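Local coordinates for protein S-adenosylmethionine:tRNA ribosyltransferase-isomerase (Thermotoga maritima, PDB 1VKY) that probably transfers and isomerises the ribose of S-adenosylmethionine onto the 7-aminomethyl group of 7-deazaguanine in tRNA to form epoxyqueuosine, at residues 102-107 against 137-142; 72-77 against 208-213; 41-46 against 321-326. All blocks are in the same frame, centred on the assembly; numbering follows the deposited sequence.

Contact 1. Residues 102-107 against 137-142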
loop_
_atom_site.group_PDB
_atom_site.type_symbol
_atom_site.label_atom_id
_atom_site.label_comp_id
_atom_site.label_asym_id
_atom_site.label_seq_id
_atom_site.Cartn_x
_atom_site.Cartn_y
_atom_site.Cartn_z
ATOM N N ILE B 102 6.466 -25.469 -23.570
ATOM C CA ILE B 102 5.218 -26.254 -23.480
ATOM C C ILE B 102 4.352 -25.655 -22.352
ATOM O O ILE B 102 4.722 -25.669 -21.153
ATOM C CB ILE B 102 5.485 -27.795 -23.264
ATOM C CG1 ILE B 102 6.432 -28.345 -24.319
ATOM C CG2 ILE B 102 4.172 -28.575 -23.302
ATOM C CD1 ILE B 102 6.695 -29.832 -24.214
ATOM N N TRP B 103 3.201 -25.117 -22.757
ATOM C CA TRP B 103 2.303 -24.391 -21.884
ATOM C C TRP B 103 0.858 -24.851 -21.994
ATOM O O TRP B 103 0.374 -25.118 -23.098
ATOM C CB TRP B 103 2.339 -22.908 -22.285
ATOM C CG TRP B 103 3.605 -22.226 -21.946
ATOM C CD1 TRP B 103 4.813 -22.335 -22.604
ATOM C CD2 TRP B 103 3.813 -21.325 -20.873
ATOM N NE1 TRP B 103 5.752 -21.552 -21.987
ATOM C CE2 TRP B 103 5.170 -20.924 -20.918
ATOM C CE3 TRP B 103 2.996 -20.813 -19.868
ATOM C CZ2 TRP B 103 5.711 -20.027 -20.009
ATOM C CZ3 TRP B 103 3.529 -19.912 -18.980
ATOM C CH2 TRP B 103 4.883 -19.536 -19.056
ATOM N N LYS B 104 0.167 -24.907 -20.849
ATOM C CA LYS B 104 -1.271 -24.974 -20.821
ATOM C C LYS B 104 -1.758 -23.592 -21.127
ATOM O O LYS B 104 -1.332 -22.637 -20.488
ATOM C CB LYS B 104 -1.812 -25.379 -19.450
ATOM C CG LYS B 104 -1.580 -26.820 -19.127
ATOM C CD LYS B 104 -1.892 -27.133 -17.675
ATOM C CE LYS B 104 -3.333 -26.903 -17.317
ATOM N NZ LYS B 104 -4.148 -28.032 -17.754
ATOM N N CYS B 105 -2.661 -23.506 -22.090
ATOM C CA CYS B 105 -3.132 -22.238 -22.628
ATOM C C CYS B 105 -4.636 -22.217 -22.706
ATOM O O CYS B 105 -5.290 -23.240 -22.873
ATOM C CB CYS B 105 -2.585 -22.034 -24.044
ATOM S SG CYS B 105 -0.781 -21.918 -24.101
ATOM N N LEU B 106 -5.172 -21.009 -22.637
ATOM C CA LEU B 106 -6.567 -20.772 -22.927
ATOM C C LEU B 106 -6.604 -20.371 -24.393
ATOM O O LEU B 106 -5.928 -19.425 -24.782
ATOM C CB LEU B 106 -7.092 -19.650 -22.006
ATOM C CG LEU B 106 -8.401 -19.928 -21.326
ATOM C CD1 LEU B 106 -9.499 -19.808 -22.374
ATOM C CD2 LEU B 106 -8.413 -21.293 -20.670
ATOM N N VAL B 107 -7.342 -21.115 -25.208
ATOM C CA VAL B 107 -7.384 -20.879 -26.640
ATOM C C VAL B 107 -8.832 -20.550 -27.009
ATOM O O VAL B 107 -9.736 -21.318 -26.684
ATOM C CB VAL B 107 -6.876 -22.106 -27.409
ATOM C CG1 VAL B 107 -7.099 -21.938 -28.873
ATOM C CG2 VAL B 107 -5.393 -22.327 -27.124
ATOM N N THR B 137 -8.273 -26.292 -21.115
ATOM C CA THR B 137 -7.123 -25.653 -21.714
ATOM C C THR B 137 -6.628 -26.538 -22.832
ATOM O O THR B 137 -7.158 -27.635 -23.056
ATOM C CB THR B 137 -6.040 -25.447 -20.666
ATOM O OG1 THR B 137 -5.757 -26.703 -20.037
ATOM C CG2 THR B 137 -6.560 -24.523 -19.495
ATOM N N ARG B 138 -5.638 -26.021 -23.545
ATOM C CA ARG B 138 -4.944 -26.706 -24.619
ATOM C C ARG B 138 -3.490 -26.738 -24.217
ATOM O O ARG B 138 -2.961 -25.740 -23.753
ATOM C CB ARG B 138 -5.085 -25.915 -25.918
ATOM C CG ARG B 138 -6.237 -26.353 -26.823
ATOM C CD ARG B 138 -7.429 -26.758 -26.088
ATOM N NE ARG B 138 -8.600 -26.990 -26.906
ATOM C CZ ARG B 138 -9.801 -27.094 -26.368
ATOM N NH1 ARG B 138 -9.945 -27.016 -25.048
ATOM N NH2 ARG B 138 -10.864 -27.279 -27.129
ATOM N N ILE B 139 -2.853 -27.889 -24.363
ATOM C CA ILE B 139 -1.432 -27.978 -24.142
ATOM C C ILE B 139 -0.787 -27.710 -25.477
ATOM O O ILE B 139 -1.010 -28.428 -26.436
ATOM C CB ILE B 139 -1.041 -29.354 -23.573
ATOM C CG1 ILE B 139 -1.597 -29.521 -22.145
ATOM C CG2 ILE B 139 0.451 -29.454 -23.506
ATOM C CD1 ILE B 139 -3.035 -29.842 -22.084
ATOM N N LEU B 140 0.019 -26.666 -25.526
ATOM C CA LEU B 140 0.650 -26.241 -26.763
ATOM C C LEU B 140 2.156 -26.355 -26.650
ATOM O O LEU B 140 2.751 -25.903 -25.681
ATOM C CB LEU B 140 0.295 -24.787 -27.046
ATOM C CG LEU B 140 -0.928 -24.416 -27.894
ATOM C CD1 LEU B 140 -2.078 -25.342 -27.852
ATOM C CD2 LEU B 140 -1.360 -23.070 -27.479
ATOM N N LYS B 141 2.766 -26.962 -27.660
ATOM C CA LYS B 141 4.224 -26.978 -27.803
ATOM C C LYS B 141 4.613 -25.940 -28.865
ATOM O O LYS B 141 4.202 -26.040 -30.025
ATOM C CB LYS B 141 4.722 -28.380 -28.192
ATOM C CG LYS B 141 6.223 -28.476 -28.374
ATOM C CD LYS B 141 6.740 -29.932 -28.589
ATOM C CE LYS B 141 6.619 -30.426 -30.025
ATOM N NZ LYS B 141 7.608 -29.858 -30.977
ATOM N N PHE B 142 5.376 -24.934 -28.452
ATOM C CA PHE B 142 5.826 -23.863 -29.354
ATOM C C PHE B 142 7.014 -24.308 -30.187
ATOM O O PHE B 142 7.760 -25.188 -29.777
ATOM C CB PHE B 142 6.125 -22.601 -28.547
ATOM C CG PHE B 142 4.889 -21.952 -28.031
ATOM C CD1 PHE B 142 4.355 -22.319 -26.820
ATOM C CD2 PHE B 142 4.198 -21.042 -28.814
ATOM C CE1 PHE B 142 3.197 -21.743 -26.370
ATOM C CE2 PHE B 142 3.030 -20.448 -28.346
ATOM C CZ PHE B 142 2.543 -20.799 -27.144
#

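Contact 2. Residues 72-77 against 208-213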
loop_
_atom_site.group_PDB
_atom_site.type_symbol
_atom_site.label_atom_id
_atom_site.label_comp_id
_atom_site.label_asym_id
_atom_site.label_seq_id
_atom_site.Cartn_x
_atom_site.Cartn_y
_atom_site.Cartn_z
ATOM N N VAL B 72 -2.811 -17.331 -5.252
ATOM C CA VAL B 72 -1.656 -16.683 -5.860
ATOM C C VAL B 72 -2.128 -16.002 -7.120
ATOM O O VAL B 72 -2.678 -16.663 -8.000
ATOM C CB VAL B 72 -0.609 -17.749 -6.246
ATOM C CG1 VAL B 72 0.467 -17.155 -7.161
ATOM C CG2 VAL B 72 0.002 -18.335 -4.999
ATOM N N SER B 73 -1.958 -14.695 -7.200
ATOM C CA SER B 73 -2.346 -13.952 -8.387
ATOM C C SER B 73 -1.145 -13.833 -9.357
ATOM O O SER B 73 -0.053 -13.476 -8.947
ATOM C CB SER B 73 -2.910 -12.604 -7.996
ATOM O OG SER B 73 -4.238 -12.769 -7.492
ATOM N N LYS B 74 -1.352 -14.195 -10.622
ATOM C CA LYS B 74 -0.283 -14.228 -11.639
ATOM C C LYS B 74 -0.759 -13.466 -12.867
ATOM O O LYS B 74 -1.863 -13.707 -13.327
ATOM C CB LYS B 74 0.001 -15.661 -12.093
ATOM C CG LYS B 74 0.570 -16.570 -11.029
ATOM C CD LYS B 74 0.923 -17.959 -11.594
ATOM C CE LYS B 74 1.819 -18.743 -10.601
ATOM N NZ LYS B 74 1.904 -20.203 -10.855
ATOM N N VAL B 75 0.064 -12.557 -13.400
ATOM C CA VAL B 75 -0.223 -11.890 -14.690
ATOM C C VAL B 75 0.017 -12.886 -15.815
ATOM O O VAL B 75 1.041 -13.540 -15.871
ATOM C CB VAL B 75 0.667 -10.611 -14.908
ATOM C CG1 VAL B 75 0.437 -9.987 -16.300
ATOM C CG2 VAL B 75 0.386 -9.587 -13.844
ATOM N N ILE B 76 -0.939 -13.003 -16.715
ATOM C CA ILE B 76 -0.774 -13.843 -17.880
ATOM C C ILE B 76 0.456 -13.325 -18.650
ATOM O O ILE B 76 0.457 -12.164 -19.057
ATOM C CB ILE B 76 -2.051 -13.801 -18.752
ATOM C CG1 ILE B 76 -3.203 -14.467 -18.006
ATOM C CG2 ILE B 76 -1.825 -14.506 -20.110
ATOM C CD1 ILE B 76 -4.515 -14.287 -18.653
ATOM N N PRO B 77 1.496 -14.149 -18.800
ATOM C CA PRO B 77 2.785 -13.687 -19.356
ATOM C C PRO B 77 2.848 -13.496 -20.881
ATOM O O PRO B 77 3.841 -12.961 -21.379
ATOM C CB PRO B 77 3.758 -14.764 -18.913
ATOM C CG PRO B 77 2.900 -16.030 -18.865
ATOM C CD PRO B 77 1.540 -15.573 -18.410
ATOM N N GLU B 208 -2.738 -24.391 -3.066
ATOM C CA GLU B 208 -2.954 -23.111 -3.714
ATOM C C GLU B 208 -4.001 -23.104 -4.824
ATOM O O GLU B 208 -4.213 -24.085 -5.566
ATOM C CB GLU B 208 -1.604 -22.500 -4.176
ATOM C CG GLU B 208 -1.057 -22.954 -5.488
ATOM C CD GLU B 208 0.197 -22.159 -5.897
ATOM O OE1 GLU B 208 0.988 -21.731 -4.983
ATOM O OE2 GLU B 208 0.381 -21.976 -7.138
ATOM N N VAL B 209 -4.680 -21.965 -4.926
ATOM C CA VAL B 209 -5.474 -21.701 -6.103
ATOM C C VAL B 209 -4.811 -20.513 -6.753
ATOM O O VAL B 209 -4.098 -19.754 -6.103
ATOM C CB VAL B 209 -6.988 -21.449 -5.786
ATOM C CG1 VAL B 209 -7.607 -22.730 -5.261
ATOM C CG2 VAL B 209 -7.190 -20.306 -4.851
ATOM N N VAL B 210 -5.088 -20.324 -8.021
ATOM C CA VAL B 210 -4.430 -19.284 -8.807
ATOM C C VAL B 210 -5.470 -18.393 -9.478
ATOM O O VAL B 210 -6.587 -18.835 -9.848
ATOM C CB VAL B 210 -3.488 -19.925 -9.871
ATOM C CG1 VAL B 210 -2.650 -18.865 -10.582
ATOM C CG2 VAL B 210 -2.548 -20.954 -9.230
ATOM N N LEU B 211 -5.141 -17.119 -9.560
ATOM C CA LEU B 211 -5.948 -16.158 -10.279
ATOM C C LEU B 211 -5.059 -15.601 -11.399
ATOM O O LEU B 211 -4.061 -14.948 -11.142
ATOM C CB LEU B 211 -6.438 -15.057 -9.358
ATOM C CG LEU B 211 -7.510 -14.180 -10.010
ATOM C CD1 LEU B 211 -8.799 -14.954 -10.341
ATOM C CD2 LEU B 211 -7.810 -12.973 -9.150
ATOM N N HIS B 212 -5.403 -15.905 -12.627
ATOM C CA HIS B 212 -4.610 -15.469 -13.770
ATOM C C HIS B 212 -5.220 -14.177 -14.281
ATOM O O HIS B 212 -6.361 -14.179 -14.707
ATOM C CB HIS B 212 -4.658 -16.511 -14.848
ATOM C CG HIS B 212 -4.064 -17.819 -14.441
ATOM N ND1 HIS B 212 -2.715 -18.068 -14.518
ATOM C CD2 HIS B 212 -4.630 -18.954 -13.951
ATOM C CE1 HIS B 212 -2.466 -19.302 -14.101
ATOM N NE2 HIS B 212 -3.612 -19.862 -13.750
ATOM N N VAL B 213 -4.439 -13.103 -14.252
ATOM C CA VAL B 213 -4.908 -11.752 -14.550
ATOM C C VAL B 213 -4.397 -11.287 -15.931
ATOM O O VAL B 213 -3.186 -11.231 -16.202
ATOM C CB VAL B 213 -4.484 -10.789 -13.434
ATOM C CG1 VAL B 213 -5.025 -9.400 -13.701
ATOM C CG2 VAL B 213 -4.964 -11.315 -12.093
#

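Contact 3. Residues 41-46 against 321-326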
loop_
_atom_site.group_PDB
_atom_site.type_symbol
_atom_site.label_atom_id
_atom_site.label_comp_id
_atom_site.label_asym_id
_atom_site.label_seq_id
_atom_site.Cartn_x
_atom_site.Cartn_y
_atom_site.Cartn_z
ATOM N N MET B 41 -8.550 -11.066 15.141
ATOM C CA MET B 41 -9.823 -11.296 15.803
ATOM C C MET B 41 -10.342 -12.673 15.365
ATOM O O MET B 41 -10.413 -12.958 14.192
ATOM C CB MET B 41 -10.858 -10.237 15.414
ATOM C CG MET B 41 -12.129 -10.322 16.244
ATOM S SD MET B 41 -13.307 -9.000 15.929
ATOM C CE MET B 41 -12.462 -7.560 16.534
ATOM N N VAL B 42 -10.739 -13.492 16.337
ATOM C CA VAL B 42 -11.257 -14.818 16.066
ATOM C C VAL B 42 -12.734 -14.868 16.411
ATOM O O VAL B 42 -13.125 -14.594 17.554
ATOM C CB VAL B 42 -10.486 -15.886 16.867
ATOM C CG1 VAL B 42 -10.965 -17.265 16.510
ATOM C CG2 VAL B 42 -8.965 -15.789 16.582
ATOM N N LEU B 43 -13.517 -15.300 15.430
ATOM C CA LEU B 43 -14.952 -15.468 15.517
ATOM C C LEU B 43 -15.328 -16.959 15.473
ATOM O O LEU B 43 -14.974 -17.670 14.548
ATOM C CB LEU B 43 -15.629 -14.739 14.342
ATOM C CG LEU B 43 -15.940 -13.245 14.561
ATOM C CD1 LEU B 43 -14.767 -12.467 14.911
ATOM C CD2 LEU B 43 -16.588 -12.698 13.343
ATOM N N HIS B 44 -16.040 -17.402 16.506
ATOM C CA HIS B 44 -16.499 -18.778 16.624
ATOM C C HIS B 44 -17.998 -18.764 16.342
ATOM O O HIS B 44 -18.796 -18.361 17.189
ATOM C CB HIS B 44 -16.225 -19.309 18.033
ATOM C CG HIS B 44 -14.777 -19.318 18.426
ATOM N ND1 HIS B 44 -13.974 -20.424 18.274
ATOM C CD2 HIS B 44 -13.996 -18.364 18.991
ATOM C CE1 HIS B 44 -12.762 -20.155 18.727
ATOM N NE2 HIS B 44 -12.751 -18.917 19.177
ATOM N N ARG B 45 -18.389 -19.189 15.156
ATOM C CA ARG B 45 -19.774 -18.934 14.728
ATOM C C ARG B 45 -20.830 -19.620 15.549
ATOM O O ARG B 45 -21.818 -18.999 15.878
ATOM C CB ARG B 45 -19.986 -19.307 13.270
ATOM C CG ARG B 45 -19.254 -18.416 12.274
ATOM C CD ARG B 45 -19.278 -19.011 10.892
ATOM N NE ARG B 45 -18.433 -20.193 10.754
ATOM C CZ ARG B 45 -18.371 -20.902 9.640
ATOM N NH1 ARG B 45 -17.581 -21.947 9.566
ATOM N NH2 ARG B 45 -19.105 -20.564 8.594
ATOM N N LYS B 46 -20.647 -20.890 15.870
ATOM C CA LYS B 46 -21.683 -21.633 16.591
ATOM C C LYS B 46 -21.864 -21.183 18.046
ATOM O O LYS B 46 -22.980 -21.136 18.570
ATOM C CB LYS B 46 -21.394 -23.121 16.544
ATOM C CG LYS B 46 -21.474 -23.738 15.127
ATOM C CD LYS B 46 -20.650 -25.038 15.079
ATOM C CE LYS B 46 -21.382 -26.214 14.397
ATOM N NZ LYS B 46 -20.924 -26.493 13.001
ATOM N N ASP B 321 -25.456 -10.317 11.589
ATOM C CA ASP B 321 -25.451 -9.595 12.862
ATOM C C ASP B 321 -24.156 -9.862 13.651
ATOM O O ASP B 321 -23.616 -8.979 14.298
ATOM C CB ASP B 321 -26.658 -9.968 13.703
ATOM C CG ASP B 321 -27.981 -9.563 13.054
ATOM O OD1 ASP B 321 -28.004 -8.646 12.189
ATOM O OD2 ASP B 321 -29.056 -10.120 13.364
ATOM N N PHE B 322 -23.655 -11.086 13.585
ATOM C CA PHE B 322 -22.434 -11.439 14.319
ATOM C C PHE B 322 -21.251 -10.676 13.725
ATOM O O PHE B 322 -20.443 -10.128 14.448
ATOM C CB PHE B 322 -22.257 -12.952 14.216
ATOM C CG PHE B 322 -21.097 -13.529 15.013
ATOM C CD1 PHE B 322 -20.787 -13.080 16.284
ATOM C CD2 PHE B 322 -20.360 -14.588 14.506
ATOM C CE1 PHE B 322 -19.746 -13.660 17.015
ATOM C CE2 PHE B 322 -19.311 -15.144 15.241
ATOM C CZ PHE B 322 -19.012 -14.662 16.485
ATOM N N VAL B 323 -21.117 -10.634 12.392
ATOM C CA VAL B 323 -19.961 -9.968 11.826
ATOM C C VAL B 323 -20.040 -8.467 12.081
ATOM O O VAL B 323 -19.017 -7.801 12.343
ATOM C CB VAL B 323 -19.746 -10.299 10.311
ATOM C CG1 VAL B 323 -20.478 -9.335 9.407
ATOM C CG2 VAL B 323 -18.265 -10.207 9.995
ATOM N N MET B 324 -21.249 -7.910 12.038
ATOM C CA MET B 324 -21.397 -6.458 12.335
ATOM C C MET B 324 -21.061 -6.123 13.786
ATOM O O MET B 324 -20.463 -5.126 14.034
ATOM C CB MET B 324 -22.789 -5.961 11.925
ATOM C CG MET B 324 -23.035 -6.129 10.408
ATOM S SD MET B 324 -21.874 -5.284 9.239
ATOM C CE MET B 324 -20.199 -5.664 9.628
ATOM N N GLU B 325 -21.432 -6.993 14.726
ATOM C CA GLU B 325 -21.019 -6.874 16.133
ATOM C C GLU B 325 -19.477 -6.923 16.232
ATOM O O GLU B 325 -18.842 -6.081 16.859
ATOM C CB GLU B 325 -21.715 -8.007 16.926
ATOM C CG GLU B 325 -21.189 -8.314 18.317
ATOM C CD GLU B 325 -22.049 -9.349 19.069
ATOM O OE1 GLU B 325 -22.361 -10.452 18.511
ATOM N N ALA B 326 -18.860 -7.873 15.542
ATOM C CA ALA B 326 -17.387 -8.000 15.520
ATOM C C ALA B 326 -16.702 -6.739 14.971
ATOM O O ALA B 326 -15.658 -6.304 15.473
ATOM C CB ALA B 326 -16.976 -9.226 14.700
#

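Contact 1. Residues 102-107 against 137-142
W103 and C105 pair with L140 and R138 as the hydrogen-bonded positions of an antiparallel ladder, strand 102-107 against strand 138-142. W103 N gives its hydrogen to L140 O (3.1 Å), and L140 N returns a nearly straight bond to W103 O (2.9 Å, 175° at the hydrogen). Two residues further along, C105 N reaches R138 O at 2.8 Å, and R138 N is bound to C105 O. The non-hydrogen-bonded pairs I102-K141 and K104-I139 put their side chains on one face, where CG2 of I102 meets CG2 of I139 at 3.8 Å. K104 and I139 lie side by side and point the same way. Beyond CD the lysine bends twice (chi3 63°, chi4 80°), and its NZ bonds T137 OG1 at 3.1 Å. D135 holds both groups, in a salt bridge with K104 and a hydrogen bond with T137. These are the two middle strands of a six-stranded antiparallel sheet, with strands 89-97 and 125-132 as their outer neighbours. On the face of W103 and L140, C105 SG packs on L140 CD2 at 3.6 Å. V107 CG2 meets R138 CB at 3.8 Å, their side chains crossing at about a right angle. The W103 and F142 rings come together at CD1 and CE1, 4.1 Å apart; the indole NE1 is bound to D147, and the R138 NE to the V113 carbonyl.

Contact 2. Residues 72-77 against 208-213
K74 and V210 cross obliquely on one face of a parallel strand pair, the CD of the lysine 3.8 Å from CG1 of the valine. CG of K74 stands beside its backbone N (chi1 -65°), and the chain beyond it is extended, running over V210 in the direction of E208. The same V210 CG1 lies 3.4 Å above one face of the H212 imidazole, offset toward the rim, so one methyl touches both the lysine chain and the ring, on adjoining sides. H212 NE2 is hydrogen-bonded to Q237 on the neighbouring strand. E208 turns its CG between backbone N and carbonyl carbon (chi1 84°); its OE1 comes within 3.5 Å of CG2 of V72. On the other face, S73 OG rests 3.7 Å from CB of L211. Strands 67-75 and 205-213 are adjacent in the large mixed sheet, and five backbone bonds join them in regular parallel alternation: V72 N to V209 O, L211 N to V72 O, K74 N to L211 O, V213 N to K74 O and I76 N to V213 O. In the last, 2.9 Å long, the donor sits 38° above the carbonyl plane. I76 also lays CG1 4.0 Å from H212 CB and 3.7 Å from V213 O. An alanine here would probably leave H212 CB without its partner CG1 and thin the cover on the V213 carbonyl, which CB alone would still touch. K74 NZ and E208 OE2 stay 4.4 Å apart, beyond a salt bridge, which implies that their opposite charges probably add a diffuse attraction, while backbone bonds and aliphatic packing carry the pairing itself.

Contact 3. Residues 41-46 against 321-326
F322 carries its CG anti to the backbone N (chi1 -175°), and L43 carries its own CG beside the backbone N, anti to the carbonyl carbon; the two side chains slide past each other in opposite directions. L43 CD2 stands over one face of the phenyl ring, 4.1 Å above its plane and offset toward the rim, while CB of L43 lies 3.8 Å from F322 CE2. The same CD2 reaches A326 CB, 3.7 Å away, so L43 fills the step between two residues one helical turn apart. M41 meets A326 as well, on an adjoining side: its SD is 3.9 Å from A326 CB, and a bend at chi3 (-67°) brings CE to 3.6 Å from A326 O. In the fold, this is helix 320-332 laid on a face of the large mixed sheet near its edge, where strand 39-44 runs between strands 49-54 and 343-346. Strand and helix segments run nearly antiparallel (156°), their axes 10.4 Å apart, a spacing usual for a helix on a sheet. Further along the segment, H44 O approaches F322 CZ and R45 CA lies 3.9 Å from F322 CE2. The R45 guanidinium turns elsewhere: it makes a salt bridge to the C-terminal carboxylate of L347, donates to the F317 carbonyl and packs as a cation-pi partner of the F317 ring.

Contacts 1 and 2 meet directly: W103 CZ3 of the small antiparallel sheet packs 3.9 Å from P77 CG, just past the paired part of segment 72-77, and their centres are 16 Å apart. Contacts 2 and 3 belong to the same mixed sheet, one as a strand pair within it, the other as a helix packed on it near an edge; about 18 Å separates their nearest atoms and 31 Å their centres. Contacts 1 and 3 lie on opposite sides of the chain's centre, 45 Å apart centre to centre. Contact 2 therefore stands between the other two, where the large sheet adjoins the small one.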